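Serine proteinase inhibitor A (Sagittaria sagittifolia, PDB 3E8L) is an endopeptidase inhibitor that probably blocks trypsin and chymotrypsin simultaneously through two reactive sites on one Kunitz-type beta-trefoil, and kallikrein weakly. Local coordinates at residues P28-A36 with F177-D185. The protein carries 2 engineered substitutions. Numbering follows the deposited sequence.
Engineered in segment 177-185: Gln180 (natural residue Arg). With GOL (glycerol), chain D.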
loop_
_atom_site.group_PDB
_atom_site.type_symbol
_atom_site.label_atom_id
_atom_site.label_comp_id
_atom_site.label_asym_id
_atom_site.label_seq_id
_atom_site.Cartn_x
_atom_site.Cartn_y
_atom_site.Cartn_z
ATOM N N PRO A 28 12.656 -12.387 2.049
ATOM C CA PRO A 28 13.864 -11.843 2.651
ATOM C C PRO A 28 13.524 -10.668 3.566
ATOM O O PRO A 28 12.581 -9.912 3.295
ATOM C CB PRO A 28 14.670 -11.362 1.437
ATOM C CG PRO A 28 13.906 -11.871 0.214
ATOM C CD PRO A 28 12.516 -11.967 0.645
ATOM N N LEU A 29 14.275 -10.529 4.652
ATOM C CA LEU A 29 13.947 -9.550 5.663
ATOM C C LEU A 29 15.145 -8.714 6.002
ATOM O O LEU A 29 16.278 -9.197 5.988
ATOM C CB LEU A 29 13.414 -10.226 6.922
ATOM C CG LEU A 29 12.062 -10.930 6.874
ATOM C CD1 LEU A 29 11.845 -11.724 8.164
ATOM C CD2 LEU A 29 10.945 -9.926 6.657
ATOM N N TYR A 30 14.873 -7.440 6.275
ATOM C CA TYR A 30 15.891 -6.450 6.626
ATOM C C TYR A 30 15.386 -5.617 7.788
ATOM O O TYR A 30 14.208 -5.314 7.864
ATOM C CB TYR A 30 16.197 -5.544 5.421
ATOM C CG TYR A 30 16.689 -6.336 4.225
ATOM C CD1 TYR A 30 15.794 -6.974 3.375
ATOM C CD2 TYR A 30 18.043 -6.488 3.981
ATOM C CE1 TYR A 30 16.234 -7.723 2.317
ATOM C CE2 TYR A 30 18.498 -7.229 2.901
ATOM C CZ TYR A 30 17.592 -7.846 2.074
ATOM O OH TYR A 30 18.045 -8.596 1.015
ATOM N N THR A 31 16.273 -5.268 8.706
ATOM C CA THR A 31 15.985 -4.171 9.615
ATOM C C THR A 31 16.441 -2.881 8.945
ATOM O O THR A 31 17.281 -2.905 8.036
ATOM C CB THR A 31 16.647 -4.368 11.003
ATOM O OG1 THR A 31 18.062 -4.555 10.856
ATOM C CG2 THR A 31 16.048 -5.590 11.719
ATOM N N ILE A 32 15.875 -1.760 9.361
ATOM C CA ILE A 32 16.266 -0.472 8.803
ATOM C C ILE A 32 16.990 0.307 9.910
ATOM O O ILE A 32 16.390 0.711 10.889
ATOM C CB ILE A 32 15.047 0.288 8.182
ATOM C CG1 ILE A 32 14.370 -0.550 7.079
ATOM C CG2 ILE A 32 15.460 1.641 7.658
ATOM C CD1 ILE A 32 13.094 0.067 6.479
ATOM N N GLN A 33 18.298 0.468 9.769
ATOM C CA GLN A 33 19.110 1.092 10.806
ATOM C C GLN A 33 19.439 2.517 10.428
ATOM O O GLN A 33 19.733 2.785 9.274
ATOM C CB GLN A 33 20.410 0.312 11.017
ATOM C CG GLN A 33 20.447 -0.578 12.286
ATOM C CD GLN A 33 19.629 -1.877 12.148
ATOM O OE1 GLN A 33 19.501 -2.426 11.053
ATOM N NE2 GLN A 33 19.083 -2.369 13.260
ATOM N N SER A 34 19.383 3.433 11.392
ATOM C CA SER A 34 19.899 4.787 11.180
ATOM C C SER A 34 21.404 4.747 10.969
ATOM O O SER A 34 22.128 4.094 11.722
ATOM C CB SER A 34 19.573 5.697 12.356
ATOM O OG SER A 34 20.349 6.885 12.288
ATOM N N ALA A 35 21.868 5.433 9.934
ATOM C CA ALA A 35 23.273 5.401 9.566
ATOM C C ALA A 35 24.044 6.577 10.141
ATOM O O ALA A 35 25.111 6.926 9.651
ATOM C CB ALA A 35 23.420 5.355 8.057
ATOM N N ALA A 36 23.487 7.192 11.180
ATOM C CA ALA A 36 24.128 8.328 11.832
ATOM C C ALA A 36 25.300 7.853 12.680
ATOM O O ALA A 36 25.186 6.875 13.419
ATOM C CB ALA A 36 23.123 9.084 12.687
ATOM N N PHE A 177 17.593 12.423 7.993
ATOM C CA PHE A 177 17.601 11.057 8.513
ATOM C C PHE A 177 18.029 10.123 7.386
ATOM O O PHE A 177 17.410 10.125 6.317
ATOM C CB PHE A 177 16.196 10.697 9.015
ATOM C CG PHE A 177 16.095 9.358 9.704
ATOM C CD1 PHE A 177 16.530 9.197 11.037
ATOM C CD2 PHE A 177 15.517 8.265 9.050
ATOM C CE1 PHE A 177 16.420 7.960 11.699
ATOM C CE2 PHE A 177 15.403 7.019 9.698
ATOM C CZ PHE A 177 15.855 6.869 11.027
ATOM N N THR A 178 19.066 9.340 7.598
ATOM C CA THR A 178 19.586 8.443 6.599
ATOM C C THR A 178 19.662 7.029 7.152
ATOM O O THR A 178 19.751 6.853 8.320
ATOM C CB THR A 178 20.916 8.932 5.995
ATOM O OG1 THR A 178 21.955 8.798 6.920
ATOM C CG2 THR A 178 20.877 10.299 5.670
ATOM N N VAL A 179 19.524 6.021 6.312
ATOM C CA VAL A 179 19.447 4.652 6.788
ATOM C C VAL A 179 20.333 3.685 6.036
ATOM O O VAL A 179 20.822 3.972 4.951
ATOM C CB VAL A 179 18.011 4.112 6.739
ATOM C CG1 VAL A 179 17.084 4.982 7.551
ATOM C CG2 VAL A 179 17.537 4.007 5.308
ATOM N N GLN A 180 20.528 2.525 6.645
ATOM C CA GLN A 180 21.069 1.362 5.973
ATOM C C GLN A 180 20.072 0.224 6.123
ATOM O O GLN A 180 19.313 0.168 7.082
ATOM C CB GLN A 180 22.413 0.942 6.571
ATOM C CG GLN A 180 23.599 1.775 6.128
ATOM C CD GLN A 180 24.928 1.120 6.452
ATOM O OE1 GLN A 180 25.662 0.704 5.559
ATOM N NE2 GLN A 180 25.248 1.038 7.733
ATOM N N PHE A 181 20.082 -0.682 5.160
ATOM C CA PHE A 181 19.327 -1.921 5.244
ATOM C C PHE A 181 20.282 -3.014 5.683
ATOM O O PHE A 181 21.391 -3.110 5.176
ATOM C CB PHE A 181 18.669 -2.249 3.912
ATOM C CG PHE A 181 17.723 -1.196 3.439
ATOM C CD1 PHE A 181 18.179 -0.117 2.697
ATOM C CD2 PHE A 181 16.370 -1.290 3.724
ATOM C CE1 PHE A 181 17.312 0.850 2.248
ATOM C CE2 PHE A 181 15.479 -0.327 3.272
ATOM C CZ PHE A 181 15.951 0.752 2.539
ATOM N N GLN A 182 19.848 -3.807 6.658
ATOM C CA GLN A 182 20.682 -4.808 7.327
ATOM C C GLN A 182 19.923 -6.118 7.255
ATOM O O GLN A 182 18.737 -6.143 7.590
ATOM C CB GLN A 182 20.829 -4.419 8.788
ATOM C CG GLN A 182 21.913 -5.157 9.572
ATOM C CD GLN A 182 23.187 -4.337 9.662
ATOM O OE1 GLN A 182 23.135 -3.106 9.836
ATOM N NE2 GLN A 182 24.343 -5.000 9.509
ATOM N N LYS A 183 20.560 -7.204 6.830
ATOM C CA LYS A 183 19.792 -8.442 6.718
ATOM C C LYS A 183 19.363 -8.987 8.082
ATOM O O LYS A 183 19.995 -8.691 9.096
ATOM C CB LYS A 183 20.422 -9.519 5.815
ATOM C CG LYS A 183 21.867 -9.373 5.407
ATOM C CD LYS A 183 22.170 -10.444 4.341
ATOM C CE LYS A 183 23.603 -10.426 3.821
ATOM N NZ LYS A 183 23.961 -9.187 3.084
ATOM N N PHE A 184 18.284 -9.756 8.100
ATOM C CA PHE A 184 17.738 -10.265 9.344
ATOM C C PHE A 184 17.766 -11.782 9.404
ATOM O O PHE A 184 17.578 -12.454 8.397
ATOM C CB PHE A 184 16.310 -9.762 9.533
ATOM C CG PHE A 184 15.658 -10.246 10.790
ATOM C CD1 PHE A 184 15.771 -9.530 11.960
ATOM C CD2 PHE A 184 14.929 -11.418 10.798
ATOM C CE1 PHE A 184 15.171 -9.969 13.110
ATOM C CE2 PHE A 184 14.331 -11.862 11.946
ATOM C CZ PHE A 184 14.452 -11.136 13.103
ATOM N N ASP A 185 18.292 -12.278 10.503
ATOM C CA ASP A 185 18.121 -13.657 10.939
ATOM C C ASP A 185 19.459 -14.208 11.376
ATOM O O ASP A 185 20.348 -13.451 11.767
ATOM C CB ASP A 185 17.506 -14.526 9.852
ATOM C CG ASP A 185 18.541 -15.319 9.083
ATOM O OD1 ASP A 185 18.922 -16.431 9.532
ATOM O OD2 ASP A 185 18.970 -14.837 8.015
HETATM C C1 GOL D . 18.940 -12.826 3.013
HETATM O O1 GOL D . 18.854 -12.789 1.611
HETATM C C2 GOL D . 17.734 -12.143 3.640
HETATM O O2 GOL D . 17.972 -10.768 3.635
HETATM C C3 GOL D . 17.573 -12.592 5.089
HETATM O O3 GOL D . 16.221 -12.576 5.484
#
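Closure of a beta-trefoil by its chain ends is illustrated where Thr31 and Gln33 of strand 30-34 pair antiparallel with Gln182 and Gln180 of strand 179-183, joining the first strand to the last. Thr31 N reaches Gln182 O at 2.8 Å in the carbonyl plane, and Gln182 N returns to Thr31 O; Gln33 and the engineered Gln180 (Arg in nature) exchange a second such pair. Beyond them, Ala35 N bonds to Thr178 O at 3.0 Å, from above the carbonyl plane. On the buried face Ile32 and Phe181 run side by side, Ile32 CG1 4.0 Å from Phe181 CE2, while chi1 of -58° sets Ile32 CG2 to meet Val179 CB at 3.7 Å. The Phe181 ring meets that of Phe69, the planes nearly perpendicular. Tyr30 CD2 lies 3.8 Å from Lys183 CA, and Tyr30 OH bonds to Gln20 N; a leucine here would probably leave that amide without its hydroxyl partner and lose the ring's packing along Lys183. Lys183 NZ bridges to Asp13, Asp15 and Asp17. On the other face, Thr31 OG1 donates to a lone pair of Gln33 OE1 at 2.6 Å, and the Gln33 chain, bent at chi2 (76°), brings OE1 within 3.3 Å of Gln182 CB.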